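Local coordinates for protein HP1028 (Helicobacter pylori, PDB 4INN) that belongs to the lipocalin family and probably binds and carries a small hydrophobic ligand in its beta-barrel, at residues I39-F45 with F150-L155; K74-D78 with R89-G93. The protein carries 1 engineered substitution. All coordinates share one frame; numbering follows the deposited sequence.

How the contacts relate
Both contacts belong to one lipocalin barrel of eight antiparallel strands in up-and-down order. Contact 1 joins the first strand, 38-41, to the last, 147-154, so it closes the barrel. Contact 2 lies outside the strands, in the long connection between strands 61-69 and 95-104. Along the chain, both segments of contact 2 fall between those of contact 1. The two centres are 19 Å apart and the nearest atoms about 9 Å, so the contacts do not touch. Contact 1 holds together a seam of the barrel wall and carries one residue of the ligand pocket. Contact 2 pins a loop to itself at the periphery.

Contact 1: residues I39-F45 with F150-L155; sequences IYQTQEF and FTWKRL
Gln41 and Lys153 form an antiparallel hydrogen-bonded pair. Gln41 N donates a hydrogen bond to Lys153 O at 2.8 Å, and Lys153 N donates one to Gln41 O. The pairing continues to Leu155 N, whose bond to Ile39 O is almost straight. Past the strand end, a side chain takes over from the backbone: Gln43, extended with CG anti to its N (chi1 -165°), reaches Thr151 N through OE1 at 2.8 Å. A water links Gln43 O with Trp152 NE1.

Tyr40 OH lies 2.7 Å from Arg154 NH1, at the edge of the guanidinium; the tyrosine ring and guanidinium planes are 86° apart. Tyr40 OH is hydrogen-bonded to Leu36 O, and Arg154 NH2 to Pro37 O. Thr42 CG2 sits over the six-membered ring of Trp152 in a CH-pi contact, 3.5 Å from its centre. Phe150 turns its edge to the face of Phe45, a T-shaped pair with planes at 64°. Ile39 CG2 meets Leu155 CD2 at 4.0 Å.

A bound polyethylene glycol chain, probably from the crystallisation liquor, lies about 4 Å from the Phe150 side chain and may mark the ligand pocket. Trp152 stacks on Phe136 of strand 134-139, and Tyr40 meets Phe55 of strand 51-58. Strands 38-41 and 147-154 lie between these two neighbours in the barrel and meet each other here.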
loop_
_atom_site.group_PDB
_atom_site.type_symbol
_atom_site.label_atom_id
_atom_site.label_comp_id
_atom_site.label_asym_id
_atom_site.label_seq_id
_atom_site.Cartn_x
_atom_site.Cartn_y
_atom_site.Cartn_z
ATOM N N ILE A 39 6.092 -5.565 5.481
ATOM C CA ILE A 39 5.760 -5.930 4.150
ATOM C C ILE A 39 4.534 -6.879 4.185
ATOM O O ILE A 39 4.402 -7.759 5.073
ATOM C CB ILE A 39 6.985 -6.518 3.494
ATOM C CG1 ILE A 39 7.993 -5.395 3.294
ATOM C CG2 ILE A 39 6.623 -7.091 2.148
ATOM C CD1 ILE A 39 9.370 -5.816 2.809
ATOM N N TYR A 40 3.614 -6.650 3.261
ATOM C CA TYR A 40 2.388 -7.409 3.222
ATOM C C TYR A 40 2.145 -7.857 1.809
ATOM O O TYR A 40 2.735 -7.349 0.860
ATOM C CB TYR A 40 1.194 -6.559 3.692
ATOM C CG TYR A 40 1.326 -6.034 5.080
ATOM C CD1 TYR A 40 0.708 -6.664 6.151
ATOM C CD2 TYR A 40 2.114 -4.941 5.333
ATOM C CE1 TYR A 40 0.885 -6.186 7.450
ATOM C CE2 TYR A 40 2.294 -4.459 6.619
ATOM C CZ TYR A 40 1.671 -5.069 7.666
ATOM O OH TYR A 40 1.865 -4.549 8.906
ATOM N N GLN A 41 1.283 -8.833 1.670
ATOM C CA GLN A 41 0.910 -9.315 0.341
ATOM C C GLN A 41 -0.553 -9.010 0.160
ATOM O O GLN A 41 -1.375 -9.486 0.926
ATOM C CB GLN A 41 1.162 -10.830 0.209
ATOM C CG GLN A 41 0.787 -11.352 -1.176
ATOM C CD GLN A 41 0.848 -12.867 -1.310
ATOM O OE1 GLN A 41 1.504 -13.558 -0.533
ATOM N NE2 GLN A 41 0.186 -13.383 -2.357
ATOM N N THR A 42 -0.873 -8.224 -0.850
ATOM C CA THR A 42 -2.249 -7.818 -1.083
ATOM C C THR A 42 -3.091 -8.956 -1.653
ATOM O O THR A 42 -2.589 -10.032 -1.992
ATOM C CB THR A 42 -2.329 -6.646 -2.060
ATOM O OG1 THR A 42 -1.995 -7.120 -3.366
ATOM C CG2 THR A 42 -1.394 -5.500 -1.643
ATOM N N GLN A 43 -4.384 -8.710 -1.752
ATOM C CA GLN A 43 -5.338 -9.711 -2.157
ATOM C C GLN A 43 -5.685 -9.428 -3.579
ATOM O O GLN A 43 -6.034 -8.321 -3.924
ATOM C CB GLN A 43 -6.603 -9.616 -1.289
ATOM C CG GLN A 43 -7.503 -10.832 -1.382
ATOM C CD GLN A 43 -8.776 -10.719 -0.549
ATOM O OE1 GLN A 43 -8.754 -10.382 0.619
ATOM N NE2 GLN A 43 -9.891 -11.027 -1.161
ATOM N N GLU A 44 -5.559 -10.440 -4.411
ATOM C CA GLU A 44 -6.073 -10.416 -5.765
ATOM C C GLU A 44 -7.555 -10.008 -5.770
ATOM O O GLU A 44 -8.336 -10.519 -4.969
ATOM C CB GLU A 44 -5.935 -11.821 -6.313
ATOM C CG GLU A 44 -6.409 -12.017 -7.734
ATOM C CD GLU A 44 -6.034 -13.396 -8.228
ATOM O OE1 GLU A 44 -6.389 -14.396 -7.541
ATOM O OE2 GLU A 44 -5.366 -13.462 -9.292
ATOM N N PHE A 45 -7.915 -9.085 -6.665
ATOM C CA PHE A 45 -9.297 -8.669 -6.872
ATOM C C PHE A 45 -9.452 -8.132 -8.274
ATOM O O PHE A 45 -8.803 -7.148 -8.620
ATOM C CB PHE A 45 -9.690 -7.573 -5.893
ATOM C CG PHE A 45 -11.105 -7.079 -6.073
ATOM C CD1 PHE A 45 -12.177 -7.930 -5.859
ATOM C CD2 PHE A 45 -11.354 -5.762 -6.439
ATOM C CE1 PHE A 45 -13.473 -7.488 -6.022
ATOM C CE2 PHE A 45 -12.644 -5.305 -6.605
ATOM C CZ PHE A 45 -13.713 -6.169 -6.396
ATOM N N PHE A 150 -10.476 -6.015 2.383
ATOM C CA PHE A 150 -9.629 -7.080 1.850
ATOM C C PHE A 150 -8.694 -7.551 2.937
ATOM O O PHE A 150 -8.442 -6.831 3.919
ATOM C CB PHE A 150 -8.799 -6.510 0.717
ATOM C CG PHE A 150 -9.609 -6.007 -0.472
ATOM C CD1 PHE A 150 -9.974 -6.858 -1.474
ATOM C CD2 PHE A 150 -9.934 -4.655 -0.595
ATOM C CE1 PHE A 150 -10.668 -6.398 -2.570
ATOM C CE2 PHE A 150 -10.643 -4.186 -1.667
ATOM C CZ PHE A 150 -11.022 -5.061 -2.665
ATOM N N THR A 151 -8.124 -8.730 2.800
ATOM C CA THR A 151 -7.104 -9.074 3.775
ATOM C C THR A 151 -5.692 -9.229 3.189
ATOM O O THR A 151 -5.460 -9.972 2.256
ATOM C CB THR A 151 -7.551 -10.135 4.816
ATOM O OG1 THR A 151 -6.522 -11.109 4.997
ATOM C CG2 THR A 151 -8.826 -10.780 4.446
ATOM N N TRP A 152 -4.768 -8.471 3.767
ATOM C CA TRP A 152 -3.380 -8.373 3.328
ATOM C C TRP A 152 -2.512 -9.115 4.348
ATOM O O TRP A 152 -2.492 -8.717 5.514
ATOM C CB TRP A 152 -2.969 -6.899 3.300
ATOM C CG TRP A 152 -3.586 -6.119 2.193
ATOM C CD1 TRP A 152 -4.684 -6.450 1.486
ATOM C CD2 TRP A 152 -3.145 -4.866 1.681
ATOM N NE1 TRP A 152 -4.950 -5.508 0.538
ATOM C CE2 TRP A 152 -4.023 -4.513 0.638
ATOM C CE3 TRP A 152 -2.071 -4.018 1.983
ATOM C CZ2 TRP A 152 -3.882 -3.346 -0.111
ATOM C CZ3 TRP A 152 -1.921 -2.848 1.242
ATOM C CH2 TRP A 152 -2.826 -2.524 0.197
ATOM N N LYS A 153 -1.841 -10.192 3.922
ATOM C CA LYS A 153 -1.058 -11.000 4.834
ATOM C C LYS A 153 0.250 -10.320 5.147
ATOM O O LYS A 153 0.939 -9.862 4.249
ATOM C CB LYS A 153 -0.708 -12.375 4.241
ATOM C CG LYS A 153 -1.691 -13.498 4.545
ATOM C CD LYS A 153 -2.454 -13.937 3.290
ATOM C CE LYS A 153 -1.635 -14.905 2.430
ATOM N NZ LYS A 153 -1.385 -14.458 1.012
ATOM N N ARG A 154 0.623 -10.316 6.422
ATOM C CA ARG A 154 1.940 -9.889 6.810
ATOM C C ARG A 154 2.978 -10.948 6.497
ATOM O O ARG A 154 2.770 -12.115 6.776
ATOM C CB ARG A 154 1.997 -9.575 8.289
ATOM C CG ARG A 154 3.152 -8.642 8.549
ATOM C CD ARG A 154 3.481 -8.572 9.990
ATOM N NE ARG A 154 4.755 -7.899 10.166
ATOM C CZ ARG A 154 4.915 -6.597 10.294
ATOM N NH1 ARG A 154 3.876 -5.772 10.235
ATOM N NH2 ARG A 154 6.129 -6.120 10.461
ATOM N N LEU A 155 4.104 -10.544 5.930
ATOM C CA LEU A 155 5.216 -11.452 5.724
ATOM C C LEU A 155 6.196 -11.383 6.881
ATOM O O LEU A 155 6.447 -10.322 7.451
ATOM C CB LEU A 155 5.957 -11.089 4.461
ATOM C CG LEU A 155 5.471 -11.732 3.179
ATOM C CD1 LEU A 155 3.988 -11.699 3.019
ATOM C CD2 LEU A 155 6.184 -11.032 2.029
HETATM O O HOH W 1 6.843 -7.524 7.440
HETATM O O HOH W 2 -3.329 -11.782 0.388
HETATM O O HOH W 3 -6.147 -6.100 -2.254
#

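Contact 2: residues K74-D78 with R89-G93; sequences KAKKD and RSDKG
Asp78 lies alongside Arg89, the two side chains pointing the same way. Their carboxylate and guanidinium planes are 28° apart. Asp78 OD2 accepts a hydrogen bond from Arg89 NE at 2.8 Å, on its anti side, with the carboxylate oxygen near the guanidinium plane. A weak second bond runs from Arg89 NH2 to the same oxygen at 3.1 Å. Together they make a salt bridge on one oxygen. Arg89 CG stands between its own N and carbonyl carbon (chi1 78°), and the chain then runs extended to NE beside Asp78.

The backbones meet at a single bridge, Lys77 with Ser90. Asp78 N bonds to Arg89 O at 2.9 Å, and Asp91 N bonds to Lys76 O at 3.0 Å. The first torsion of Asp91 likewise sets CG over its own backbone, flanked by N and C, which brings OD1 to Lys76 N at 3.0 Å. That N-H comes from above the carboxylate plane, 51° out of it. The other oxygen, OD2, makes a salt bridge, with a weak hydrogen bond, to Lys92 NZ, which also forms a salt bridge with Asp69.

Ser90 OG accepts from Lys92 N at 3.1 Å, an ST turn that bends the chain here. Ala75 CB packs against this turn, touching Ser90 OG and Lys92 CG.

Asp78 is buried, and its carboxylate also bonds to Tyr114 and Asn81. With these partners and Arg89 around it, the group is probably stabilised as the anion. The loop has no regular strand here; carboxylates bonded to basic side chains and a backbone N-H hold its two segments together, with a few backbone bonds.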
loop_
_atom_site.group_PDB
_atom_site.type_symbol
_atom_site.label_atom_id
_atom_site.label_comp_id
_atom_site.label_asym_id
_atom_site.label_seq_id
_atom_site.Cartn_x
_atom_site.Cartn_y
_atom_site.Cartn_z
ATOM N N LYS A 74 7.346 -7.344 -14.514
ATOM C CA LYS A 74 8.082 -6.097 -14.557
ATOM C C LYS A 74 7.164 -4.932 -14.195
ATOM O O LYS A 74 5.974 -4.935 -14.519
ATOM C CB LYS A 74 8.732 -5.872 -15.941
ATOM C CG LYS A 74 9.008 -4.399 -16.226
ATOM C CD LYS A 74 10.219 -4.093 -17.099
ATOM C CE LYS A 74 10.536 -2.591 -17.041
ATOM N NZ LYS A 74 11.947 -2.295 -17.402
ATOM N N ALA A 75 7.748 -3.955 -13.507
ATOM C CA ALA A 75 7.108 -2.706 -13.192
ATOM C C ALA A 75 6.737 -1.948 -14.463
ATOM O O ALA A 75 7.525 -1.842 -15.395
ATOM C CB ALA A 75 8.048 -1.855 -12.358
ATOM N N LYS A 76 5.551 -1.369 -14.460
ATOM C CA LYS A 76 5.030 -0.682 -15.623
ATOM C C LYS A 76 4.849 0.793 -15.284
ATOM O O LYS A 76 5.111 1.208 -14.171
ATOM C CB LYS A 76 3.718 -1.341 -16.107
ATOM C CG LYS A 76 3.177 -2.431 -15.194
ATOM C CD LYS A 76 1.740 -2.805 -15.498
ATOM C CE LYS A 76 0.715 -1.846 -14.877
ATOM N NZ LYS A 76 -0.706 -2.304 -15.050
ATOM N N LYS A 77 4.417 1.582 -16.254
ATOM C CA LYS A 77 4.274 3.014 -16.063
ATOM C C LYS A 77 2.882 3.379 -15.588
ATOM O O LYS A 77 1.921 2.646 -15.805
ATOM C CB LYS A 77 4.561 3.736 -17.371
ATOM C CG LYS A 77 5.999 3.591 -17.864
ATOM C CD LYS A 77 6.244 4.527 -19.049
ATOM C CE LYS A 77 7.722 4.633 -19.415
ATOM N NZ LYS A 77 8.054 5.983 -19.950
ATOM N N ASP A 78 2.778 4.538 -14.962
ATOM C CA ASP A 78 1.511 5.011 -14.442
ATOM C C ASP A 78 0.651 5.709 -15.521
ATOM O O ASP A 78 0.372 6.899 -15.456
ATOM C CB ASP A 78 1.776 5.952 -13.277
ATOM C CG ASP A 78 0.525 6.257 -12.485
ATOM O OD1 ASP A 78 -0.513 5.574 -12.648
ATOM O OD2 ASP A 78 0.600 7.192 -11.694
ATOM N N ARG A 89 6.157 7.864 -14.377
ATOM C CA ARG A 89 6.680 7.192 -13.193
ATOM C C ARG A 89 6.254 5.732 -13.133
ATOM O O ARG A 89 5.254 5.345 -13.711
ATOM C CB ARG A 89 6.202 7.880 -11.930
ATOM C CG ARG A 89 4.762 7.536 -11.583
ATOM C CD ARG A 89 4.100 8.602 -10.754
ATOM N NE ARG A 89 2.775 8.147 -10.304
ATOM C CZ ARG A 89 2.294 8.374 -9.078
ATOM N NH1 ARG A 89 3.053 9.027 -8.202
ATOM N NH2 ARG A 89 1.098 7.918 -8.699
ATOM N N SER A 90 7.044 4.938 -12.421
ATOM C CA SER A 90 6.822 3.517 -12.252
ATOM C C SER A 90 5.654 3.278 -11.297
ATOM O O SER A 90 5.273 4.158 -10.526
ATOM C CB SER A 90 8.097 2.886 -11.675
ATOM O OG SER A 90 7.977 1.492 -11.503
ATOM N N ASP A 91 5.073 2.092 -11.350
ATOM C CA ASP A 91 4.130 1.700 -10.310
ATOM C C ASP A 91 4.812 1.027 -9.111
ATOM O O ASP A 91 4.149 0.622 -8.177
ATOM C CB ASP A 91 3.029 0.810 -10.873
ATOM C CG ASP A 91 3.515 -0.553 -11.307
ATOM O OD1 ASP A 91 4.723 -0.737 -11.608
ATOM O OD2 ASP A 91 2.645 -1.456 -11.387
ATOM N N LYS A 92 6.134 0.944 -9.135
ATOM C CA LYS A 92 6.898 0.335 -8.081
ATOM C C LYS A 92 7.894 1.328 -7.527
ATOM O O LYS A 92 8.494 2.066 -8.270
ATOM C CB LYS A 92 7.613 -0.899 -8.636
ATOM C CG LYS A 92 6.649 -2.046 -9.008
ATOM C CD LYS A 92 5.550 -2.285 -7.950
ATOM C CE LYS A 92 4.726 -3.536 -8.209
ATOM N NZ LYS A 92 3.482 -3.264 -8.971
ATOM N N GLY A 93 8.036 1.366 -6.210
ATOM C CA GLY A 93 8.977 2.288 -5.552
ATOM C C GLY A 93 8.324 3.625 -5.305
ATOM O O GLY A 93 8.960 4.545 -4.850
#